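PDB 3LOO: anopheles gambiae adenosine kinase from Anopheles gambiae, which catalyses the phosphorylation of adenosine to AMP, with ATP as the probable phosphate donor, as a member of the pfkB family of carbohydrate kinases. Local coordinates for residues A[241-246]-A[257-262]; A[277-282]-A[287-292]. All blocks are in the same frame, centred on the assembly; numbering follows the deposited sequence.

Contact 1 (A[241-246]-A[257-262])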
ATOM      1  N   GLU A 241     -12.390  -3.672   2.900  1.00 26.15           N
ATOM      2  CA  GLU A 241     -11.550  -3.445   4.068  1.00 24.98           C
ATOM      3  C   GLU A 241     -12.252  -2.578   5.071  1.00 24.42           C
ATOM      4  O   GLU A 241     -12.126  -2.784   6.292  1.00 25.09           O
ATOM      5  CB  GLU A 241     -10.215  -2.793   3.625  1.00 25.34           C
ATOM      6  CG  GLU A 241      -9.308  -3.816   2.924  1.00 24.00           C
ATOM      7  CD  GLU A 241      -8.508  -3.272   1.735  1.00 29.49           C
ATOM      8  OE1 GLU A 241      -8.234  -2.049   1.628  1.00 26.26           O
ATOM      9  OE2 GLU A 241      -8.110  -4.114   0.900  1.00 33.81           O
ATOM     10  N   ALA A 242     -12.979  -1.583   4.573  1.00 24.96           N
ATOM     11  CA  ALA A 242     -13.792  -0.742   5.439  1.00 26.10           C
ATOM     12  C   ALA A 242     -14.896  -1.552   6.204  1.00 26.15           C
ATOM     13  O   ALA A 242     -15.088  -1.389   7.427  1.00 25.92           O
ATOM     14  CB  ALA A 242     -14.383   0.438   4.648  1.00 25.14           C
ATOM     15  N   ILE A 243     -15.604  -2.404   5.479  1.00 27.04           N
ATOM     16  CA  ILE A 243     -16.589  -3.350   6.091  1.00 27.84           C
ATOM     17  C   ILE A 243     -15.919  -4.311   7.079  1.00 28.59           C
ATOM     18  O   ILE A 243     -16.388  -4.482   8.213  1.00 28.79           O
ATOM     19  CB  ILE A 243     -17.388  -4.073   4.974  1.00 28.65           C
ATOM     20  CG1 ILE A 243     -18.259  -3.027   4.283  1.00 26.94           C
ATOM     21  CG2 ILE A 243     -18.180  -5.335   5.514  1.00 29.34           C
ATOM     22  CD1 ILE A 243     -18.790  -3.449   2.871  1.00 30.90           C
ATOM     23  N   ALA A 244     -14.775  -4.883   6.690  1.00 27.35           N
ATOM     24  CA  ALA A 244     -14.030  -5.723   7.588  1.00 26.67           C
ATOM     25  C   ALA A 244     -13.664  -4.977   8.885  1.00 27.20           C
ATOM     26  O   ALA A 244     -13.802  -5.522   9.997  1.00 27.38           O
ATOM     27  CB  ALA A 244     -12.764  -6.280   6.865  1.00 26.17           C
ATOM     28  N   LEU A 245     -13.236  -3.722   8.771  1.00 26.27           N
ATOM     29  CA  LEU A 245     -12.909  -2.936   9.956  1.00 25.90           C
ATOM     30  C   LEU A 245     -14.143  -2.703  10.863  1.00 26.70           C
ATOM     31  O   LEU A 245     -14.064  -2.829  12.091  1.00 24.87           O
ATOM     32  CB  LEU A 245     -12.276  -1.586   9.562  1.00 26.36           C
ATOM     33  CG  LEU A 245     -11.882  -0.639  10.706  1.00 25.91           C
ATOM     34  CD1 LEU A 245     -10.939   0.425  10.208  1.00 29.75           C
ATOM     35  CD2 LEU A 245     -13.115   0.097  11.222  1.00 30.43           C
ATOM     36  N   ALA A 246     -15.244  -2.325  10.232  1.00 26.84           N
ATOM     37  CA  ALA A 246     -16.531  -2.099  10.884  1.00 28.99           C
ATOM     38  C   ALA A 246     -17.003  -3.321  11.701  1.00 29.94           C
ATOM     39  O   ALA A 246     -17.470  -3.150  12.830  1.00 31.34           O
ATOM     40  CB  ALA A 246     -17.577  -1.714   9.850  1.00 27.50           C
ATOM     41  N   ARG A 257     -20.449   5.085   3.963  1.00 32.76           N
ATOM     42  CA  ARG A 257     -20.416   6.495   4.370  1.00 31.80           C
ATOM     43  C   ARG A 257     -20.397   6.601   5.894  1.00 31.11           C
ATOM     44  O   ARG A 257     -19.600   7.330   6.465  1.00 30.45           O
ATOM     45  CB  ARG A 257     -21.597   7.276   3.756  1.00 32.28           C
ATOM     46  CG  ARG A 257     -21.470   7.415   2.226  1.00 32.97           C
ATOM     47  CD  ARG A 257     -22.757   7.868   1.575  1.00 35.45           C
ATOM     48  NE  ARG A 257     -22.552   8.050   0.135  1.00 40.40           N
ATOM     49  CZ  ARG A 257     -22.411   7.050  -0.740  1.00 43.15           C
ATOM     50  NH1 ARG A 257     -22.430   5.783  -0.334  1.00 44.52           N
ATOM     51  NH2 ARG A 257     -22.236   7.310  -2.030  1.00 43.98           N
ATOM     52  N   GLU A 258     -21.254   5.823   6.547  1.00 30.94           N
ATOM     53  CA  GLU A 258     -21.330   5.804   7.993  1.00 30.80           C
ATOM     54  C   GLU A 258     -20.043   5.286   8.611  1.00 30.03           C
ATOM     55  O   GLU A 258     -19.561   5.809   9.620  1.00 30.43           O
ATOM     56  CB  GLU A 258     -22.520   4.921   8.419  1.00 32.06           C
ATOM     57  CG  GLU A 258     -22.567   4.610   9.911  1.00 35.46           C
ATOM     58  CD  GLU A 258     -22.846   5.848  10.749  1.00 43.35           C
ATOM     59  OE1 GLU A 258     -23.374   6.846  10.188  1.00 44.44           O
ATOM     60  OE2 GLU A 258     -22.534   5.824  11.978  1.00 46.84           O
ATOM     61  N   ILE A 259     -19.495   4.227   8.022  1.00 29.83           N
ATOM     62  CA  ILE A 259     -18.250   3.653   8.532  1.00 28.42           C
ATOM     63  C   ILE A 259     -17.144   4.716   8.432  1.00 27.44           C
ATOM     64  O   ILE A 259     -16.450   4.962   9.398  1.00 25.89           O
ATOM     65  CB  ILE A 259     -17.860   2.332   7.782  1.00 28.13           C
ATOM     66  CG1 ILE A 259     -18.864   1.205   8.082  1.00 28.43           C
ATOM     67  CG2 ILE A 259     -16.434   1.860   8.188  1.00 26.88           C
ATOM     68  CD1 ILE A 259     -18.884   0.114   7.009  1.00 28.00           C
ATOM     69  N   GLY A 260     -17.017   5.359   7.265  1.00 28.32           N
ATOM     70  CA  GLY A 260     -16.022   6.458   7.085  1.00 27.80           C
ATOM     71  C   GLY A 260     -16.120   7.567   8.117  1.00 28.89           C
ATOM     72  O   GLY A 260     -15.096   8.020   8.681  1.00 28.26           O
ATOM     73  N   LYS A 261     -17.358   7.996   8.403  1.00 29.93           N
ATOM     74  CA  LYS A 261     -17.604   9.041   9.404  1.00 31.63           C
ATOM     75  C   LYS A 261     -17.149   8.624  10.790  1.00 31.70           C
ATOM     76  O   LYS A 261     -16.521   9.416  11.491  1.00 32.39           O
ATOM     77  CB  LYS A 261     -19.086   9.452   9.435  1.00 31.74           C
ATOM     78  CG  LYS A 261     -19.587  10.023   8.112  1.00 35.32           C
ATOM     79  CD  LYS A 261     -21.132  10.021   8.055  1.00 37.02           C
ATOM     80  CE  LYS A 261     -21.606  11.125   7.151  1.00 39.23           C
ATOM     81  NZ  LYS A 261     -22.998  10.853   6.649  1.00 43.29           N
ATOM     82  N   ARG A 262     -17.485   7.396  11.197  1.00 31.73           N
ATOM     83  CA  ARG A 262     -17.092   6.893  12.507  1.00 32.37           C
ATOM     84  C   ARG A 262     -15.571   6.828  12.633  1.00 30.77           C
ATOM     85  O   ARG A 262     -15.018   7.224  13.662  1.00 30.91           O
ATOM     86  CB  ARG A 262     -17.655   5.472  12.790  1.00 32.85           C
ATOM     87  CG  ARG A 262     -19.169   5.309  12.912  1.00 36.78           C
ATOM     88  CD  ARG A 262     -19.688   5.512  14.330  1.00 42.39           C
ATOM     89  NE  ARG A 262     -19.548   4.380  15.266  1.00 46.48           N
ATOM     90  CZ  ARG A 262     -20.402   3.342  15.389  1.00 46.25           C
ATOM     91  NH1 ARG A 262     -21.461   3.182  14.582  1.00 44.81           N
ATOM     92  NH2 ARG A 262     -20.165   2.428  16.313  1.00 43.49           N
TER
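The carbonyl oxygen of Ala242 takes the helical bond from Ala246 N, with 3.0 Å between Ala242 O and Ala246 N, while Ile259 packs against the same oxygen from the neighbouring helix, its CG2 3.6 Å from Ala242 O. Helices 239-248 and 256-264 lie in the alpha/beta fold of the pfkB kinases, where together they form the connection between the adjacent parallel strands 234-238 and 276-281, a beta-alpha-beta crossover containing two helices. The axes of the two segments approach to 10.0 Å and are inclined at 64°; Ile259 takes part in every contact between them, facing Ala242 and Ala246 with Ile243 beside them. Ile259 places CG2 anti to its backbone N and CG1 beside that N (chi1 -67°), which turns both branches onto the surface made by Ala242 and Ala246. Ala246 CB sits close to the longer branch, 3.6 Å from Ile259 CG1 and equally near CD1, with CG2 a little farther off. Ala242 CB meets only the short branch, 4.3 Å from Ile259 CG2. Leu256 continues the apolar seam by touching Ala242 and Ile243. Glu241 N bonds to the side chain of Asn238, which also binds the tetraphosphate ligand. On helix 256-264, Arg257 and Lys261 reach Glu298 and Asp294 in salt bridges, and Glu258 OE2 lies in the plane of the Arg262 guanidinium at its edge, a long 3.9 Å from NH1. At the margin of the apolar seam, Ile243 CG1 comes within 4.2 Å of Ile259 CD1.

Contact 2 (A[277-282]-A[287-292]); sequences VIITQG and LLIEAG. With B4P (bis(adenosine)-5'-tetraphosphate), chain D.
Ile289 leans over the backbone of Val277, its antiparallel partner. Its CB lies 3.7 Å from Val277 O; CG1 swings wider of that oxygen, and CD1 folds back to it, 3.5 Å from Val277 O, before meeting the methyl Ile279 CD1. The other branch, CG2, leaves for Gly260 on helix 256-264. Chi2 of 98°, away from a staggered value, goes with this bend of CD1 toward strand 276-281. Beneath the side chain the two residues exchange both backbone bonds, 2.8 Å from Val277 N to Ile289 O and the same from Ile289 N to Val277 O. Ile279 and Leu287 form the next hydrogen-bonded pair of this beta hairpin, strands 276-281 and 284-290, which carries the parallel part of the central sheet into its antiparallel margin. Between those pairs Ile278 and Leu288 are a non-hydrogen-bonded pair whose side chains lie on the other face, CG1 of Ile278 4.1 Å from CD1 of Leu288, both resting on Ile337 of helix 333-350, with Phe319 against Ile278. Past the paired residues the chain at Thr280-Gly282 reaches bis(adenosine)-5'-tetraphosphate. Thr280 holds OG1 between its backbone N and carbonyl carbon (chi1 64°), where it donates to O2D of the ligand over 2.7 Å. The amide N of Gly282 grips the same phosphate oxygen, 3.0 Å from O2D, with an angle of 161° at the hydrogen.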
ATOM      1  N   VAL A 277     -10.590  10.202   5.639  1.00 26.51           N
ATOM      2  CA  VAL A 277     -10.717   8.783   5.289  1.00 25.25           C
ATOM      3  C   VAL A 277     -11.128   8.703   3.815  1.00 24.96           C
ATOM      4  O   VAL A 277     -12.071   9.375   3.406  1.00 26.00           O
ATOM      5  CB  VAL A 277     -11.725   8.057   6.210  1.00 25.25           C
ATOM      6  CG1 VAL A 277     -11.839   6.570   5.828  1.00 23.18           C
ATOM      7  CG2 VAL A 277     -11.328   8.243   7.699  1.00 25.17           C
ATOM      8  N   ILE A 278     -10.402   7.916   3.029  1.00 24.21           N
ATOM      9  CA  ILE A 278     -10.692   7.758   1.566  1.00 25.13           C
ATOM     10  C   ILE A 278     -11.002   6.291   1.257  1.00 25.09           C
ATOM     11  O   ILE A 278     -10.170   5.422   1.540  1.00 25.60           O
ATOM     12  CB  ILE A 278      -9.538   8.318   0.689  1.00 24.72           C
ATOM     13  CG1 ILE A 278      -9.444   9.846   0.880  1.00 27.13           C
ATOM     14  CG2 ILE A 278      -9.754   8.009  -0.802  1.00 24.65           C
ATOM     15  CD1 ILE A 278      -8.134  10.465   0.358  1.00 28.21           C
ATOM     16  N   ILE A 279     -12.185   6.017   0.711  1.00 25.81           N
ATOM     17  CA  ILE A 279     -12.611   4.643   0.416  1.00 25.99           C
ATOM     18  C   ILE A 279     -12.837   4.491  -1.064  1.00 27.27           C
ATOM     19  O   ILE A 279     -13.683   5.198  -1.636  1.00 26.98           O
ATOM     20  CB  ILE A 279     -13.889   4.267   1.194  1.00 26.35           C
ATOM     21  CG1 ILE A 279     -13.599   4.432   2.699  1.00 24.87           C
ATOM     22  CG2 ILE A 279     -14.315   2.807   0.864  1.00 23.95           C
ATOM     23  CD1 ILE A 279     -14.797   4.395   3.555  1.00 27.29           C
ATOM     24  N   THR A 280     -12.046   3.598  -1.673  1.00 26.69           N
ATOM     25  CA  THR A 280     -12.188   3.236  -3.063  1.00 27.48           C
ATOM     26  C   THR A 280     -13.224   2.111  -3.156  1.00 28.25           C
ATOM     27  O   THR A 280     -13.382   1.321  -2.219  1.00 27.76           O
ATOM     28  CB  THR A 280     -10.814   2.804  -3.703  1.00 27.43           C
ATOM     29  OG1 THR A 280     -10.312   1.610  -3.072  1.00 26.14           O
ATOM     30  CG2 THR A 280      -9.745   3.948  -3.567  1.00 28.29           C
ATOM     31  N   GLN A 281     -13.908   2.045  -4.286  1.00 30.07           N
ATOM     32  CA  GLN A 281     -14.974   1.082  -4.520  1.00 32.59           C
ATOM     33  C   GLN A 281     -14.896   0.504  -5.941  1.00 33.52           C
ATOM     34  O   GLN A 281     -15.925   0.416  -6.611  1.00 33.81           O
ATOM     35  CB  GLN A 281     -16.332   1.788  -4.440  1.00 33.22           C
ATOM     36  CG  GLN A 281     -16.572   2.723  -3.265  1.00 35.21           C
ATOM     37  CD  GLN A 281     -18.063   3.084  -3.135  1.00 36.15           C
ATOM     38  OE1 GLN A 281     -18.537   4.126  -3.646  1.00 36.50           O
ATOM     39  NE2 GLN A 281     -18.809   2.194  -2.507  1.00 32.82           N
ATOM     40  N   GLY A 282     -13.706   0.132  -6.413  1.00 33.82           N
ATOM     41  CA  GLY A 282     -13.555  -0.320  -7.795  1.00 33.37           C
ATOM     42  C   GLY A 282     -14.005   0.717  -8.823  1.00 34.03           C
ATOM     43  O   GLY A 282     -13.481   1.836  -8.851  1.00 32.68           O
ATOM     44  N   LEU A 287     -14.839   7.662  -2.308  1.00 28.28           N
ATOM     45  CA  LEU A 287     -15.504   8.431  -1.266  1.00 28.37           C
ATOM     46  C   LEU A 287     -14.494   9.131  -0.371  1.00 28.35           C
ATOM     47  O   LEU A 287     -13.527   8.515   0.078  1.00 28.47           O
ATOM     48  CB  LEU A 287     -16.404   7.548  -0.388  1.00 27.45           C
ATOM     49  CG  LEU A 287     -17.307   6.532  -1.073  1.00 30.03           C
ATOM     50  CD1 LEU A 287     -17.888   5.603   0.001  1.00 32.08           C
ATOM     51  CD2 LEU A 287     -18.404   7.254  -1.915  1.00 27.26           C
ATOM     52  N   LEU A 288     -14.730  10.420  -0.128  1.00 27.86           N
ATOM     53  CA  LEU A 288     -13.896  11.234   0.747  1.00 28.35           C
ATOM     54  C   LEU A 288     -14.697  11.615   1.973  1.00 29.40           C
ATOM     55  O   LEU A 288     -15.771  12.255   1.864  1.00 29.39           O
ATOM     56  CB  LEU A 288     -13.414  12.525   0.032  1.00 27.91           C
ATOM     57  CG  LEU A 288     -12.851  13.655   0.926  1.00 27.66           C
ATOM     58  CD1 LEU A 288     -11.615  13.207   1.683  1.00 26.27           C
ATOM     59  CD2 LEU A 288     -12.539  14.915   0.080  1.00 28.65           C
ATOM     60  N   ILE A 289     -14.164  11.264   3.134  1.00 30.40           N
ATOM     61  CA  ILE A 289     -14.761  11.643   4.396  1.00 30.79           C
ATOM     62  C   ILE A 289     -13.770  12.477   5.192  1.00 32.62           C
ATOM     63  O   ILE A 289     -12.624  12.049   5.389  1.00 32.21           O
ATOM     64  CB  ILE A 289     -15.178  10.390   5.244  1.00 32.04           C
ATOM     65  CG1 ILE A 289     -16.055   9.421   4.427  1.00 28.59           C
ATOM     66  CG2 ILE A 289     -15.900  10.827   6.536  1.00 30.30           C
ATOM     67  CD1 ILE A 289     -15.304   8.218   3.791  1.00 29.83           C
ATOM     68  N   GLU A 290     -14.205  13.659   5.640  1.00 32.61           N
ATOM     69  CA  GLU A 290     -13.398  14.501   6.499  1.00 34.71           C
ATOM     70  C   GLU A 290     -14.036  14.618   7.852  1.00 34.35           C
ATOM     71  O   GLU A 290     -15.232  14.880   7.954  1.00 33.49           O
ATOM     72  CB  GLU A 290     -13.234  15.930   5.930  1.00 34.70           C
ATOM     73  CG  GLU A 290     -12.254  16.779   6.799  1.00 41.16           C
ATOM     74  CD  GLU A 290     -12.108  18.234   6.338  1.00 48.10           C
ATOM     75  OE1 GLU A 290     -13.102  19.005   6.394  1.00 52.59           O
ATOM     76  OE2 GLU A 290     -10.987  18.603   5.943  1.00 50.57           O
ATOM     77  N   ALA A 291     -13.231  14.480   8.895  1.00 35.25           N
ATOM     78  CA  ALA A 291     -13.735  14.679  10.238  1.00 36.72           C
ATOM     79  C   ALA A 291     -14.372  16.076  10.335  1.00 38.20           C
ATOM     80  O   ALA A 291     -13.918  17.033   9.678  1.00 38.72           O
ATOM     81  CB  ALA A 291     -12.620  14.533  11.237  1.00 36.55           C
ATOM     82  N   GLY A 292     -15.436  16.184  11.110  1.00 39.17           N
ATOM     83  CA  GLY A 292     -16.059  17.483  11.352  1.00 41.52           C
ATOM     84  C   GLY A 292     -17.069  17.896  10.290  1.00 42.91           C
ATOM     85  O   GLY A 292     -17.472  19.064  10.239  1.00 43.93           O
TER
HETATM   86  PA  B4P D 349      -4.448  -5.575  -5.757  1.00 40.64           P
HETATM   87  O1A B4P D 349      -4.231  -5.737  -7.253  1.00 40.95           O
HETATM   88  O2A B4P D 349      -5.137  -6.721  -5.017  1.00 41.59           O
HETATM   89  O3A B4P D 349      -5.468  -4.345  -5.601  1.00 37.15           O
HETATM   90  PB  B4P D 349      -5.087  -3.051  -4.751  1.00 39.28           P
HETATM   91  O1B B4P D 349      -3.987  -2.236  -5.436  1.00 34.70           O
HETATM   92  O2B B4P D 349      -4.998  -3.333  -3.261  1.00 32.11           O
HETATM   93  O3B B4P D 349      -6.569  -2.476  -5.240  1.00 32.94           O
HETATM   94  PG  B4P D 349      -7.818  -2.050  -4.316  1.00 26.54           P
HETATM   95  O1G B4P D 349      -8.795  -3.161  -4.137  1.00 28.03           O
HETATM   96  O2G B4P D 349      -7.235  -1.492  -3.032  1.00 27.21           O
HETATM   97  O3G B4P D 349      -8.503  -0.844  -5.116  1.00 30.34           O
HETATM   98  PD  B4P D 349      -9.910  -0.759  -5.901  1.00 28.90           P
HETATM   99  O1D B4P D 349     -10.129  -2.051  -6.596  1.00 32.04           O
HETATM  100  O2D B4P D 349     -10.996  -0.159  -5.052  1.00 31.89           O
HETATM  101  O5E B4P D 349      -3.060  -5.156  -5.024  1.00 37.36           O
HETATM  102  C5E B4P D 349      -1.970  -5.904  -5.518  1.00 31.39           C
HETATM  103  C4E B4P D 349      -0.688  -5.708  -4.763  1.00 26.26           C
HETATM  104  O4E B4P D 349      -0.796  -6.047  -3.380  1.00 25.53           O
HETATM  105  C3E B4P D 349       0.320  -6.680  -5.311  1.00 25.22           C
HETATM  106  O3E B4P D 349       1.202  -5.880  -6.124  1.00 25.51           O
HETATM  107  C2E B4P D 349       1.057  -7.218  -4.089  1.00 23.88           C
HETATM  108  O2E B4P D 349       2.486  -7.140  -4.159  1.00 23.45           O
HETATM  109  C1E B4P D 349       0.486  -6.390  -2.922  1.00 23.53           C
HETATM  110  N9A B4P D 349       0.390  -7.230  -1.715  1.00 22.72           N
HETATM  111  C8A B4P D 349      -0.406  -8.318  -1.499  1.00 21.15           C
HETATM  112  N7A B4P D 349      -0.150  -8.785  -0.242  1.00 22.96           N
HETATM  113  C5A B4P D 349       0.829  -8.020   0.326  1.00 21.56           C
HETATM  114  C6A B4P D 349       1.487  -8.003   1.567  1.00 23.67           C
HETATM  115  N6A B4P D 349       1.251  -8.927   2.550  1.00 21.85           N
HETATM  116  N1A B4P D 349       2.442  -7.066   1.790  1.00 21.15           N
HETATM  117  C2A B4P D 349       2.729  -6.119   0.861  1.00 23.11           C
HETATM  118  N3A B4P D 349       2.103  -6.107  -0.327  1.00 21.23           N
HETATM  119  C4A B4P D 349       1.150  -7.033  -0.610  1.00 23.00           C
HETATM  120  O5F B4P D 349      -9.475   0.295  -7.028  1.00 30.85           O
HETATM  121  C5F B4P D 349      -8.758   1.484  -6.713  1.00 29.30           C
HETATM  122  C4F B4P D 349      -8.958   2.434  -7.893  1.00 28.95           C
HETATM  123  O4F B4P D 349      -8.705   1.787  -9.153  1.00 32.22           O
HETATM  124  C3F B4P D 349     -10.411   2.856  -8.013  1.00 28.76           C
HETATM  125  O3F B4P D 349     -10.685   3.895  -7.081  1.00 26.21           O
HETATM  126  C2F B4P D 349     -10.500   3.294  -9.462  1.00 29.96           C
HETATM  127  O2F B4P D 349     -10.016   4.643  -9.613  1.00 28.42           O
HETATM  128  C1F B4P D 349      -9.579   2.286 -10.174  1.00 30.45           C
HETATM  129  N9B B4P D 349     -10.439   1.158 -10.656  1.00 33.12           N
HETATM  130  C8B B4P D 349     -10.568  -0.048 -10.067  1.00 32.26           C
HETATM  131  N7B B4P D 349     -11.436  -0.832 -10.750  1.00 35.36           N
HETATM  132  C5B B4P D 349     -11.894  -0.135 -11.810  1.00 33.68           C
HETATM  133  C6B B4P D 349     -12.791  -0.376 -12.847  1.00 36.13           C
HETATM  134  N6B B4P D 349     -13.409  -1.583 -12.918  1.00 37.08           N
HETATM  135  N1B B4P D 349     -13.021   0.592 -13.787  1.00 35.76           N
HETATM  136  C2B B4P D 349     -12.403   1.798 -13.722  1.00 34.97           C
HETATM  137  N3B B4P D 349     -11.525   2.096 -12.723  1.00 34.91           N
HETATM  138  C4B B4P D 349     -11.240   1.181 -11.744  1.00 33.65           C

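How the contacts relate
Contact 1 closes before contact 2 opens: strand 276-281 is the next regular element after helix 256-264, and the centres of the two contacts lie about 9 Å apart. Contact 2 is in the large mixed sheet, contact 1 in the helical layer covering one face of it. Residues 257-262 are the shared layer, since one side of their helix meets 241-246 and another rests on the sheet face bearing Val277, Leu287 and Ile289; Gly260 O approaches Val277 CG2 at 3.9 Å. Arg257 similarly packs on Leu287. The ligand lies near the C-terminal ends of the neighbouring strands 234-238 and 276-281. Contact 2 supplies pocket residues directly, whereas contact 1 lies behind, about 10 Å from the ligand at the side chain of Ala242.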